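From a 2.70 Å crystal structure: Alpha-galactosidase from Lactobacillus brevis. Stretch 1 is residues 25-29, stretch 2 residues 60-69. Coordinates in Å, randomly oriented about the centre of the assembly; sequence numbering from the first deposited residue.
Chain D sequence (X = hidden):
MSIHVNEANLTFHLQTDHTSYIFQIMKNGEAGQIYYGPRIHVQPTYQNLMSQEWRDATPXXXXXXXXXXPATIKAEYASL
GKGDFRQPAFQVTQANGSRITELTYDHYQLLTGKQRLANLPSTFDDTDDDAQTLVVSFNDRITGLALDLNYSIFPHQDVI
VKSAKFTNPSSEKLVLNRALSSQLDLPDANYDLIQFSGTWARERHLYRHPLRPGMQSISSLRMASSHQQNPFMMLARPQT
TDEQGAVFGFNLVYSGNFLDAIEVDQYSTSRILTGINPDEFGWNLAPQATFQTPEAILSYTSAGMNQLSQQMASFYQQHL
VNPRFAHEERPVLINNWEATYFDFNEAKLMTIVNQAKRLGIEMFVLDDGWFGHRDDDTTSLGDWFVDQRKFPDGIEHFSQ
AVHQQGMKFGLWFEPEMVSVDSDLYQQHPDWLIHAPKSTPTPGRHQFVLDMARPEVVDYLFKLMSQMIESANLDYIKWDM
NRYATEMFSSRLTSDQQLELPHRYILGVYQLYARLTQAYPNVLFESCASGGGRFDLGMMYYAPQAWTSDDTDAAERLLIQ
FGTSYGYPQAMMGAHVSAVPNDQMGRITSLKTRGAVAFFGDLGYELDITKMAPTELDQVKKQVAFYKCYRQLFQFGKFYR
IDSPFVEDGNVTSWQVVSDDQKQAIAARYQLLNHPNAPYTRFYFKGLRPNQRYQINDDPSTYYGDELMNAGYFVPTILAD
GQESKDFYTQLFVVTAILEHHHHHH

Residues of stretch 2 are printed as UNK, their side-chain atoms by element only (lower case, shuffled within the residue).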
# COMPACT_ATOMS: atom_id res chain seq x y z
N ILE D 25 -1.21 30.65 -28.33
CA ILE D 25 0.05 31.17 -28.85
C ILE D 25 0.56 32.23 -27.89
O ILE D 25 -0.19 33.08 -27.41
CB ILE D 25 -0.10 31.76 -30.25
CG1 ILE D 25 -0.58 30.68 -31.22
CG2 ILE D 25 1.22 32.29 -30.73
CD1 ILE D 25 0.34 29.47 -31.28
N MSE D 26 1.85 32.18 -27.61
CA MSE D 26 2.39 32.98 -26.53
C MSE D 26 3.36 34.09 -26.95
O MSE D 26 3.79 34.19 -28.10
CB MSE D 26 3.06 32.07 -25.52
CG MSE D 26 2.11 31.03 -24.95
SE MSE D 26 2.78 30.47 -23.23
CE MSE D 26 4.55 29.77 -23.75
N LYS D 27 3.69 34.93 -25.97
CA LYS D 27 4.60 36.05 -26.15
C LYS D 27 5.77 35.70 -27.08
O LYS D 27 6.04 36.43 -28.03
CB LYS D 27 5.10 36.50 -24.77
CG LYS D 27 5.96 37.73 -24.77
CD LYS D 27 6.56 37.98 -23.38
CE LYS D 27 5.51 38.43 -22.35
NZ LYS D 27 4.99 39.81 -22.60
N ASN D 28 6.44 34.58 -26.82
CA ASN D 28 7.63 34.24 -27.60
C ASN D 28 7.35 33.52 -28.91
O ASN D 28 8.28 33.14 -29.61
CB ASN D 28 8.60 33.40 -26.79
CG ASN D 28 8.12 31.98 -26.61
OD1 ASN D 28 6.94 31.67 -26.84
ND2 ASN D 28 9.03 31.11 -26.19
N GLY D 29 6.07 33.33 -29.22
CA GLY D 29 5.67 32.75 -30.49
C GLY D 29 5.37 31.26 -30.46
O GLY D 29 4.85 30.72 -31.44
N UNK D 60 15.30 32.67 -18.13
CA UNK D 60 14.10 33.37 -18.56
C UNK D 60 14.29 33.76 -20.01
O UNK D 60 15.42 33.78 -20.50
o UNK D 60 14.13 34.41 -16.34
c UNK D 60 13.87 34.63 -17.72
N UNK D 61 13.18 34.06 -20.70
CA UNK D 61 13.22 34.47 -22.10
C UNK D 61 14.29 35.53 -22.34
O UNK D 61 15.25 35.31 -23.08
c UNK D 61 11.52 34.78 -24.03
c UNK D 61 10.44 35.77 -24.46
c UNK D 61 11.86 35.00 -22.56
c UNK D 61 12.75 34.92 -24.91
N UNK D 62 14.11 36.69 -21.71
CA UNK D 62 15.09 37.77 -21.79
C UNK D 62 15.06 38.66 -20.55
O UNK D 62 14.60 38.23 -19.49
o UNK D 62 12.75 39.40 -22.46
c UNK D 62 13.47 38.94 -23.35
n UNK D 62 13.04 38.74 -24.59
c UNK D 62 14.92 38.59 -23.07
N UNK D 63 15.56 39.88 -20.68
CA UNK D 63 15.67 40.78 -19.53
C UNK D 63 14.38 41.54 -19.23
O UNK D 63 14.18 42.02 -18.11
c UNK D 63 18.71 40.48 -18.59
o UNK D 63 19.80 39.87 -18.62
c UNK D 63 16.83 41.77 -19.71
c UNK D 63 18.20 41.12 -19.87
o UNK D 63 18.02 40.58 -17.55
N UNK D 64 13.51 41.64 -20.24
CA UNK D 64 12.24 42.36 -20.10
C UNK D 64 11.20 41.47 -19.46
O UNK D 64 10.19 41.94 -18.92
c UNK D 64 11.72 42.84 -21.46
c UNK D 64 12.08 44.26 -21.82
o UNK D 64 13.73 44.14 -23.52
c UNK D 64 13.51 44.38 -22.31
o UNK D 64 14.40 44.69 -21.48
N UNK D 65 11.44 40.17 -19.52
CA UNK D 65 10.52 39.21 -18.95
C UNK D 65 11.28 38.20 -18.09
O UNK D 65 11.57 37.10 -18.55
c UNK D 65 9.76 38.49 -20.07
o UNK D 65 8.16 39.71 -21.37
c UNK D 65 9.34 39.44 -21.19
n UNK D 65 10.31 39.93 -21.94
N UNK D 66 11.62 38.59 -16.85
CA UNK D 66 12.32 37.64 -15.97
C UNK D 66 11.43 36.45 -15.65
O UNK D 66 11.92 35.34 -15.48
c UNK D 66 12.48 39.89 -15.11
c UNK D 66 11.44 39.90 -16.21
c UNK D 66 12.58 38.46 -14.69
N UNK D 67 10.13 36.69 -15.61
CA UNK D 67 9.19 35.68 -15.15
C UNK D 67 8.69 34.76 -16.26
O UNK D 67 7.96 33.81 -16.00
c UNK D 67 8.45 37.30 -13.30
o UNK D 67 7.66 38.11 -12.82
n UNK D 67 9.72 37.21 -12.89
c UNK D 67 8.01 36.35 -14.43
N UNK D 68 9.07 35.05 -17.50
CA UNK D 68 8.81 34.10 -18.58
C UNK D 68 9.92 33.06 -18.54
O UNK D 68 11.05 33.35 -18.93
c UNK D 68 6.78 34.20 -21.38
c UNK D 68 8.10 33.98 -21.02
c UNK D 68 6.88 32.47 -23.03
c UNK D 68 8.80 32.99 -21.68
c UNK D 68 8.75 34.80 -19.94
c UNK D 68 6.17 33.46 -22.38
c UNK D 68 8.20 32.24 -22.68
N UNK D 69 9.60 31.88 -18.04
CA UNK D 69 10.58 30.81 -17.86
C UNK D 69 10.02 29.50 -18.39
O UNK D 69 9.07 28.96 -17.83
c UNK D 69 11.97 31.77 -14.33
c UNK D 69 11.69 31.86 -15.82
o UNK D 69 13.13 31.71 -13.91
c UNK D 69 10.95 30.66 -16.38
n UNK D 69 10.92 31.76 -13.53

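Position 60 carries one carbon followed by one oxygen, the pattern of a hydroxymethyl group, and lies too far from stretch 1 to touch it. This is Ser60. Its OG donates a short hydrogen bond of 2.5 Å to the backbone O of position 66, tying the start of the loop to a point six residues on.

Position 61 has four carbons, forked at the second, with no heteroatom. One branch tip rests 3.8 Å from CB of Asn28, and the CA-to-CB bond points toward stretch 1. A fork one carbon beyond CB identifies Leu61; the touching atom is CD1.

At position 62 there are two carbons, the second bearing one oxygen and one nitrogen, so the side chain is a short carboxamide: Asn62. It makes no contact with stretch 1 but serves the loop itself. Its OD1 accepts weak hydrogen bonds from the backbone N of position 64 (3.2 Å) and that of position 65 (3.3 Å).

Positions 63 and 64 each show three carbons, the third carrying two oxygens. Neither reaches stretch 1, and both are exposed, as suits carboxylates. They are Glu63 and Glu64.

Position 65 repeats the pattern of two carbons with one oxygen and one nitrogen on the second, and its side chain points toward stretch 1. The oxygen lies 3.1 Å from CD of Lys27. The residue is Asn65. Its ND2 donates to Asn62 OD1 at 2.6 Å, which anchors the amide, while its own OD1 faces the lysine. Lys27 NZ is 3.4 Å from Asn65 OD1, but the angle is too poor for a hydrogen bond.

Three carbons closing a ring onto the backbone nitrogen make position 66 a proline. Pro66 does not touch stretch 1; its carbonyl O is the acceptor for Ser60 OG.

Position 67 again has two carbons ending in one oxygen and one nitrogen, out of reach of stretch 1. It is Asn67.

At position 68 a single carbon leads to a six-carbon ring with no substituent, directed at stretch 1 and in contact with Met26, Lys27 and Asn28. This is Phe68. CZ lies 3.6 Å from Met26 CE, CE2 4.0 Å from Lys27 CB, and CE1 3.8 Å from Asn28 ND2. Its backbone O accepts from Leu61 N at 2.9 Å, linking two of the contact residues through the main chain.

Position 69 has three carbons, the third carrying one oxygen and one nitrogen, and makes no contact with stretch 1. It is Gln69.

The contact is small, burying 289 Å² in all, and works by packing, with no hydrogen bond between the stretches. A type I turn from Met26 to Gly29, closed by Gly29 N to Met26 O at 2.7 Å, presents three successive side chains to the second loop. Phe68 gathers all three around its ring and has the largest covered area, while Leu61 and Asn65 extend the contact to Asn28 and Lys27, respectively.

Stretch 2, residues 60-69: SLNEENPNFQ
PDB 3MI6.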